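Local coordinates for ABC transporter substrate-binding protein (Rhizobium radiobacter, PDB 6TFX) that binds the opine mannopinic acid as the periplasmic solute-binding protein of an ABC importer for mannityl-opines, at residues A2-L6 / T490-D494; T87-V92 / A118-V124; T331-V335 / L378-V382. All coordinates share one frame; numbering follows the deposited sequence.

Contact 1: A2-L6 / T490-D494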
# COMPACT_ATOMS: atom_id res chain seq x y z
N ALA A 2 -4.23 1.30 32.86
CA ALA A 2 -5.59 0.74 32.82
C ALA A 2 -5.56 -0.69 32.27
O ALA A 2 -4.63 -1.44 32.57
CB ALA A 2 -6.47 1.63 31.96
N LYS A 3 -6.56 -1.05 31.43
CA LYS A 3 -6.65 -2.34 30.76
C LYS A 3 -5.44 -2.54 29.82
O LYS A 3 -4.71 -1.59 29.54
CB LYS A 3 -7.97 -2.48 30.01
CG LYS A 3 -8.18 -1.48 28.87
CD LYS A 3 -9.59 -1.57 28.35
CE LYS A 3 -9.73 -1.00 26.96
NZ LYS A 3 -11.14 -1.04 26.53
N THR A 4 -5.22 -3.78 29.39
CA THR A 4 -4.08 -4.10 28.52
C THR A 4 -4.52 -4.82 27.23
O THR A 4 -3.67 -5.25 26.47
CB THR A 4 -3.01 -4.91 29.28
OG1 THR A 4 -3.58 -6.17 29.65
CG2 THR A 4 -2.43 -4.16 30.51
N GLU A 5 -5.84 -4.96 27.00
CA GLU A 5 -6.37 -5.62 25.81
C GLU A 5 -6.98 -4.57 24.88
O GLU A 5 -7.87 -3.82 25.31
CB GLU A 5 -7.42 -6.69 26.19
CG GLU A 5 -6.87 -7.75 27.13
CD GLU A 5 -7.70 -9.00 27.34
OE1 GLU A 5 -8.91 -8.99 27.02
OE2 GLU A 5 -7.14 -10.00 27.85
N LEU A 6 -6.48 -4.52 23.63
CA LEU A 6 -6.96 -3.58 22.61
C LEU A 6 -7.81 -4.31 21.58
O LEU A 6 -7.38 -5.31 21.02
CB LEU A 6 -5.78 -2.89 21.90
CG LEU A 6 -6.13 -1.70 20.98
CD1 LEU A 6 -4.97 -0.73 20.90
CD2 LEU A 6 -6.46 -2.15 19.57
N THR A 490 2.33 1.46 22.79
CA THR A 490 0.88 1.71 22.81
C THR A 490 0.31 1.39 24.20
O THR A 490 0.63 0.35 24.79
CB THR A 490 0.19 0.87 21.76
OG1 THR A 490 0.93 1.00 20.55
CG2 THR A 490 -1.28 1.30 21.54
N TYR A 491 -0.55 2.26 24.71
CA TYR A 491 -1.06 2.06 26.07
C TYR A 491 -2.46 2.64 26.26
O TYR A 491 -2.90 3.47 25.46
CB TYR A 491 -0.07 2.76 27.06
CG TYR A 491 -0.05 4.26 26.91
CD1 TYR A 491 0.74 4.88 25.95
CD2 TYR A 491 -0.86 5.07 27.71
CE1 TYR A 491 0.72 6.26 25.77
CE2 TYR A 491 -0.89 6.46 27.54
CZ TYR A 491 -0.09 7.05 26.57
OH TYR A 491 -0.08 8.41 26.36
N PHE A 492 -3.11 2.28 27.38
CA PHE A 492 -4.40 2.82 27.79
C PHE A 492 -4.18 3.68 29.05
O PHE A 492 -3.32 3.38 29.88
CB PHE A 492 -5.41 1.71 28.10
CG PHE A 492 -5.99 1.10 26.86
CD1 PHE A 492 -6.94 1.77 26.11
CD2 PHE A 492 -5.57 -0.16 26.43
CE1 PHE A 492 -7.47 1.20 24.95
CE2 PHE A 492 -6.12 -0.74 25.28
CZ PHE A 492 -7.06 -0.05 24.55
N LYS A 493 -4.95 4.76 29.16
CA LYS A 493 -4.89 5.72 30.26
C LYS A 493 -5.98 5.43 31.30
O LYS A 493 -7.09 5.02 30.95
CB LYS A 493 -5.14 7.14 29.71
CG LYS A 493 -4.13 7.60 28.67
CD LYS A 493 -4.75 8.63 27.76
CE LYS A 493 -3.86 8.91 26.57
NZ LYS A 493 -4.48 9.87 25.64
N ASP A 494 -5.69 5.73 32.57
CA ASP A 494 -6.66 5.64 33.67
C ASP A 494 -7.48 6.93 33.76
O ASP A 494 -8.70 6.87 33.82
CB ASP A 494 -5.98 5.34 35.01
CG ASP A 494 -5.76 3.86 35.27
OD1 ASP A 494 -6.68 3.06 34.99
OD2 ASP A 494 -4.66 3.49 35.76
O HOH W 1 -2.02 -0.26 28.79
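Phe492 lays its ring against Lys3, Glu5 and Leu6, and it is the main side chain of the contact. Phe492 CB lies between Lys3 O and Ala2 CB, 4.0 Å from Ala2 CB. Lys3 CG lies above Phe492 CG and CD2. Along one rim of the ring, Phe492 CD2 meets Lys3 O at 3.5 Å, and further out Phe492 CE2 lies 3.5 Å from Glu5 O, which approaches obliquely. Along the other rim, CE1 and then CZ at the tip are covered by Lys3 CE, on the same face. Leu6 CA lies in the ring plane at the edge, and Leu6 CB is 4.0 Å from Phe492 CE2.

The Lys3 chain runs over this face of the ring. Its CG sits between the backbone N and the carbonyl carbon (chi1 63°), and the chain is extended beyond it. This carries Lys3 CE to 3.8 Å from the centroid of the Phe492 ring, a CH-pi contact. Lys3 NZ stands off-centre, in a longer cation-pi contact, and makes its salt bridge with Asp220.

The contact brings the two ends of the modelled chain together. Segment 2-6 leads into strand 5-10 of the large mixed sheet. Segment 490-494 carries strand 491-492, which pairs with 470-471. No direct hydrogen bond joins the two segments. One water bridges them instead: it lies 3.1 Å from both Lys3 O, to which it donates, and Phe492 N, from which it accepts.

Leu6 also approaches Thr490, and both rest on Leu196 and Leu470 together with Phe492. At the outer end, Ala2 CB packs against Lys493 O at 3.6 Å. Asp494 OD1 comes close to Ala2 as well, but Asp494 is poorly ordered.

Contact 2: T87-V92 / A118-V124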
# COMPACT_ATOMS: atom_id res chain seq x y z
N THR A 87 19.61 -14.19 13.15
CA THR A 87 20.99 -14.19 12.65
C THR A 87 21.09 -13.60 11.27
O THR A 87 20.09 -13.48 10.55
CB THR A 87 21.55 -15.64 12.58
OG1 THR A 87 20.85 -16.35 11.55
CG2 THR A 87 21.49 -16.37 13.92
N ALA A 88 22.33 -13.34 10.84
CA ALA A 88 22.62 -12.89 9.48
C ALA A 88 22.08 -13.90 8.45
O ALA A 88 21.59 -13.48 7.39
CB ALA A 88 24.11 -12.70 9.30
N ASP A 89 22.08 -15.24 8.77
CA ASP A 89 21.51 -16.21 7.82
C ASP A 89 20.01 -15.97 7.55
O ASP A 89 19.55 -16.22 6.44
CB ASP A 89 21.74 -17.65 8.31
CG ASP A 89 23.17 -18.17 8.13
OD1 ASP A 89 23.99 -17.47 7.46
OD2 ASP A 89 23.47 -19.27 8.64
N ASP A 90 19.26 -15.52 8.57
CA ASP A 90 17.83 -15.20 8.37
C ASP A 90 17.69 -14.00 7.44
O ASP A 90 16.78 -13.96 6.62
CB ASP A 90 17.17 -14.85 9.72
CG ASP A 90 17.07 -16.04 10.65
OD1 ASP A 90 16.67 -17.13 10.18
OD2 ASP A 90 17.38 -15.88 11.86
N VAL A 91 18.58 -12.99 7.60
CA VAL A 91 18.53 -11.79 6.76
C VAL A 91 18.84 -12.15 5.31
O VAL A 91 18.14 -11.71 4.40
CB VAL A 91 19.47 -10.68 7.29
CG1 VAL A 91 19.51 -9.49 6.34
CG2 VAL A 91 19.04 -10.25 8.69
N VAL A 92 19.90 -12.97 5.09
CA VAL A 92 20.25 -13.42 3.74
C VAL A 92 19.06 -14.16 3.15
O VAL A 92 18.69 -13.89 2.01
CB VAL A 92 21.52 -14.32 3.77
CG1 VAL A 92 21.79 -14.93 2.39
CG2 VAL A 92 22.73 -13.51 4.24
N ALA A 118 26.23 -13.37 4.56
CA ALA A 118 26.43 -13.41 6.01
C ALA A 118 27.94 -13.46 6.22
O ALA A 118 28.56 -14.49 5.93
CB ALA A 118 25.77 -14.66 6.59
N VAL A 119 28.53 -12.35 6.68
CA VAL A 119 29.99 -12.27 6.92
C VAL A 119 30.29 -13.09 8.18
O VAL A 119 31.28 -13.82 8.25
CB VAL A 119 30.47 -10.80 7.03
CG1 VAL A 119 31.95 -10.72 7.39
CG2 VAL A 119 30.18 -10.04 5.74
N ASP A 120 29.40 -12.97 9.17
CA ASP A 120 29.38 -13.75 10.41
C ASP A 120 27.94 -13.73 10.91
O ASP A 120 27.10 -13.12 10.24
CB ASP A 120 30.42 -13.26 11.44
CG ASP A 120 30.26 -11.82 11.86
OD1 ASP A 120 29.11 -11.38 12.08
OD2 ASP A 120 31.31 -11.13 12.02
N ALA A 121 27.64 -14.37 12.06
CA ALA A 121 26.26 -14.46 12.57
C ALA A 121 25.58 -13.12 12.83
O ALA A 121 24.34 -13.06 12.84
CB ALA A 121 26.21 -15.32 13.83
N LYS A 122 26.37 -12.04 13.04
CA LYS A 122 25.81 -10.71 13.32
C LYS A 122 26.22 -9.63 12.30
O LYS A 122 26.17 -8.45 12.63
CB LYS A 122 26.14 -10.28 14.77
CG LYS A 122 27.65 -10.11 15.06
CD LYS A 122 27.93 -9.71 16.51
CE LYS A 122 29.39 -9.84 16.87
NZ LYS A 122 30.05 -8.53 17.06
N THR A 123 26.67 -10.02 11.11
CA THR A 123 27.12 -9.05 10.12
C THR A 123 26.60 -9.47 8.75
O THR A 123 26.87 -10.59 8.31
CB THR A 123 28.66 -8.95 10.12
OG1 THR A 123 29.10 -8.66 11.45
CG2 THR A 123 29.18 -7.89 9.16
N VAL A 124 25.88 -8.54 8.07
CA VAL A 124 25.30 -8.77 6.74
C VAL A 124 25.95 -7.78 5.78
O VAL A 124 25.99 -6.58 6.06
CB VAL A 124 23.76 -8.53 6.78
CG1 VAL A 124 23.16 -8.64 5.37
CG2 VAL A 124 23.08 -9.51 7.73
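Ala88 CB sits at the middle of a small apolar patch, between Ala118 CB at 3.7 Å and Val124 CG2, also at 3.7 Å. Val124 CG2 is the branch beside its own backbone N, anti to the carbonyl carbon. Past Ala88, Val124 CG2 lies 3.8 Å from Val91 CB. The valine side chains cross at a slant, with CG1 of each also in touch. One turn further along the helix, Val92 CG2 packs 4.0 Å from Ala118 CB.

The methyl of Ala88 also presses on backbone oxygens. Asp120 O is only 3.2 Å from Ala88 CB, so the helix start is packed tightly on the turn. Next to it, Ala88 N donates to Ala121 O at 2.8 Å, with an angle of 159° at the hydrogen, from above the carbonyl plane. This single hydrogen bond between the segments ties the first turn of helix 88-98 to the hairpin. At the exposed rim, Asp89 OD1 lies 3.4 Å from Ala118 CB.

Side-chain to backbone bonds shape both partners. Thr87 and Asp90 form a capping box: Thr87 N donates to Asp90 OD2, and Asp90 N gives a weak bond to Thr87 OG1. Asp90 OD2 also takes Trp79 NE1, and Asp90 OD1 takes Lys150 N. In the hairpin, Asp120 to Thr123 is a type I turn, and Val119 and Asp120 form a classic bulge opposite Thr123. Asp120 OD1 accepts from Lys122 N in an Asx turn, and from Thr123 OG1 at 2.8 Å.

The hairpin joins strands 113-118 and 123-128 at one side of a four-stranded antiparallel sheet. The helix start lies against it: Val92 and Val124 both touch Val116, and Val91 reaches Leu73 of strand 68-73 as well as Leu39 and Leu56.

Contact 3: T331-V335 / L378-V382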
# COMPACT_ATOMS: atom_id res chain seq x y z
N THR A 331 -20.98 0.34 -23.13
CA THR A 331 -21.29 -0.37 -21.90
C THR A 331 -20.05 -1.17 -21.54
O THR A 331 -19.38 -1.69 -22.43
CB THR A 331 -22.52 -1.28 -22.07
OG1 THR A 331 -22.22 -2.29 -23.05
CG2 THR A 331 -23.75 -0.47 -22.51
N VAL A 332 -19.76 -1.27 -20.25
CA VAL A 332 -18.57 -2.03 -19.83
C VAL A 332 -18.84 -2.63 -18.46
O VAL A 332 -19.47 -1.99 -17.62
CB VAL A 332 -17.30 -1.10 -19.86
CG1 VAL A 332 -17.53 0.25 -19.19
CG2 VAL A 332 -16.05 -1.79 -19.31
N THR A 333 -18.36 -3.85 -18.23
CA THR A 333 -18.45 -4.52 -16.93
C THR A 333 -17.05 -4.48 -16.31
O THR A 333 -16.08 -4.89 -16.93
CB THR A 333 -18.94 -5.96 -17.07
OG1 THR A 333 -20.31 -5.97 -17.49
CG2 THR A 333 -18.78 -6.77 -15.78
N MET A 334 -16.97 -4.00 -15.07
CA MET A 334 -15.72 -3.95 -14.31
C MET A 334 -15.88 -4.84 -13.10
O MET A 334 -16.93 -4.84 -12.46
CB MET A 334 -15.52 -2.55 -13.76
CG MET A 334 -14.82 -1.63 -14.68
SD MET A 334 -14.90 -0.02 -13.89
CE MET A 334 -13.75 -0.24 -12.56
N VAL A 335 -14.82 -5.57 -12.75
CA VAL A 335 -14.80 -6.36 -11.54
C VAL A 335 -14.40 -5.32 -10.46
O VAL A 335 -13.36 -4.66 -10.59
CB VAL A 335 -13.78 -7.53 -11.63
CG1 VAL A 335 -13.89 -8.40 -10.39
CG2 VAL A 335 -14.01 -8.36 -12.89
N LEU A 378 -8.51 -10.05 -15.53
CA LEU A 378 -9.92 -10.36 -15.73
C LEU A 378 -10.84 -9.15 -15.81
O LEU A 378 -12.02 -9.33 -16.11
CB LEU A 378 -10.42 -11.34 -14.65
CG LEU A 378 -9.79 -12.75 -14.71
CD1 LEU A 378 -10.19 -13.59 -13.52
CD2 LEU A 378 -10.14 -13.49 -16.00
N SER A 379 -10.31 -7.93 -15.56
CA SER A 379 -11.18 -6.74 -15.65
C SER A 379 -10.64 -5.78 -16.73
O SER A 379 -9.42 -5.52 -16.75
CB SER A 379 -11.24 -6.01 -14.31
OG SER A 379 -12.28 -5.04 -14.31
N PRO A 380 -11.52 -5.20 -17.58
CA PRO A 380 -11.04 -4.27 -18.64
C PRO A 380 -10.56 -2.93 -18.09
O PRO A 380 -9.83 -2.19 -18.77
CB PRO A 380 -12.26 -4.07 -19.52
CG PRO A 380 -13.43 -4.32 -18.62
CD PRO A 380 -12.98 -5.43 -17.70
N ILE A 381 -11.07 -2.56 -16.91
CA ILE A 381 -10.68 -1.33 -16.22
C ILE A 381 -10.55 -1.75 -14.77
O ILE A 381 -11.35 -2.54 -14.30
CB ILE A 381 -11.75 -0.22 -16.36
CG1 ILE A 381 -11.98 0.14 -17.85
CG2 ILE A 381 -11.29 1.05 -15.58
CD1 ILE A 381 -13.30 1.07 -18.05
N VAL A 382 -9.55 -1.22 -14.07
CA VAL A 382 -9.31 -1.56 -12.67
C VAL A 382 -9.27 -0.28 -11.85
O VAL A 382 -8.42 0.57 -12.12
CB VAL A 382 -7.97 -2.36 -12.53
CG1 VAL A 382 -7.62 -2.58 -11.06
CG2 VAL A 382 -8.02 -3.70 -13.29
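With chi1 at -168°, Ser379 swings its OG away from its own N and towards Val335 N. Val335 N donates to Ser379 OG at 3.0 Å, in a nearly straight bond of 163° at the hydrogen. Ser379 OG in turn donates to Ile381 O at 2.7 Å. The hydroxyl therefore takes one bond and gives another, linking the strand to the backbone just beyond Pro380.

The bend at the end of Met334 (chi3 72°) turns its CE back alongside Ile381, close to Ile381 O and CG2. Met334 CG lies 3.8 Å from Ile381 CB. The two chains cross at a slant. Val335 CG2 meets Ser379 CB at 3.9 Å.

Pro380 faces the strand with its ring. CG and CD crowd the carbonyl oxygen of Thr333, with Pro380 CG at 3.2 Å from Thr333 O. Pro380 CG also meets Val332 CG2 at 3.7 Å, the two side chains sliding past each other in opposite directions. Phe262 touches both Val332 and Ile381.

Strand 330-337 pairs in parallel with 358-365, through Val332 and Met334, and helix 340-353 connects the two: a beta-alpha-beta crossover. Helix 367-374 then leads to segment 378-382, where the chain enters strand 381-386 of the large mixed sheet. The contact thus joins two sheets of the periplasmic-binding-protein fold, with the Met334 side chain about 12 Å from the bound opine.

Contact 3 is the more buried, with half of its touching residues buried, while contact 1, at the chain ends, is mostly exposed. None touches another. Contact 1 closes the longest loop, and contacts 2 and 3 are nested within it, one after the other. Contacts 1 and 3 both reach the large mixed sheet, but from opposite sides of the chain's centre. Contact 2 belongs to a separate antiparallel sheet. Their chemistry differs too. Contact 1 relies on an aromatic ring, a lysine and a water. Contact 2 pairs small aliphatic packing with one backbone hydrogen bond at a helix start. Contact 3 uses a serine hydroxyl and lies nearest the chain's centre.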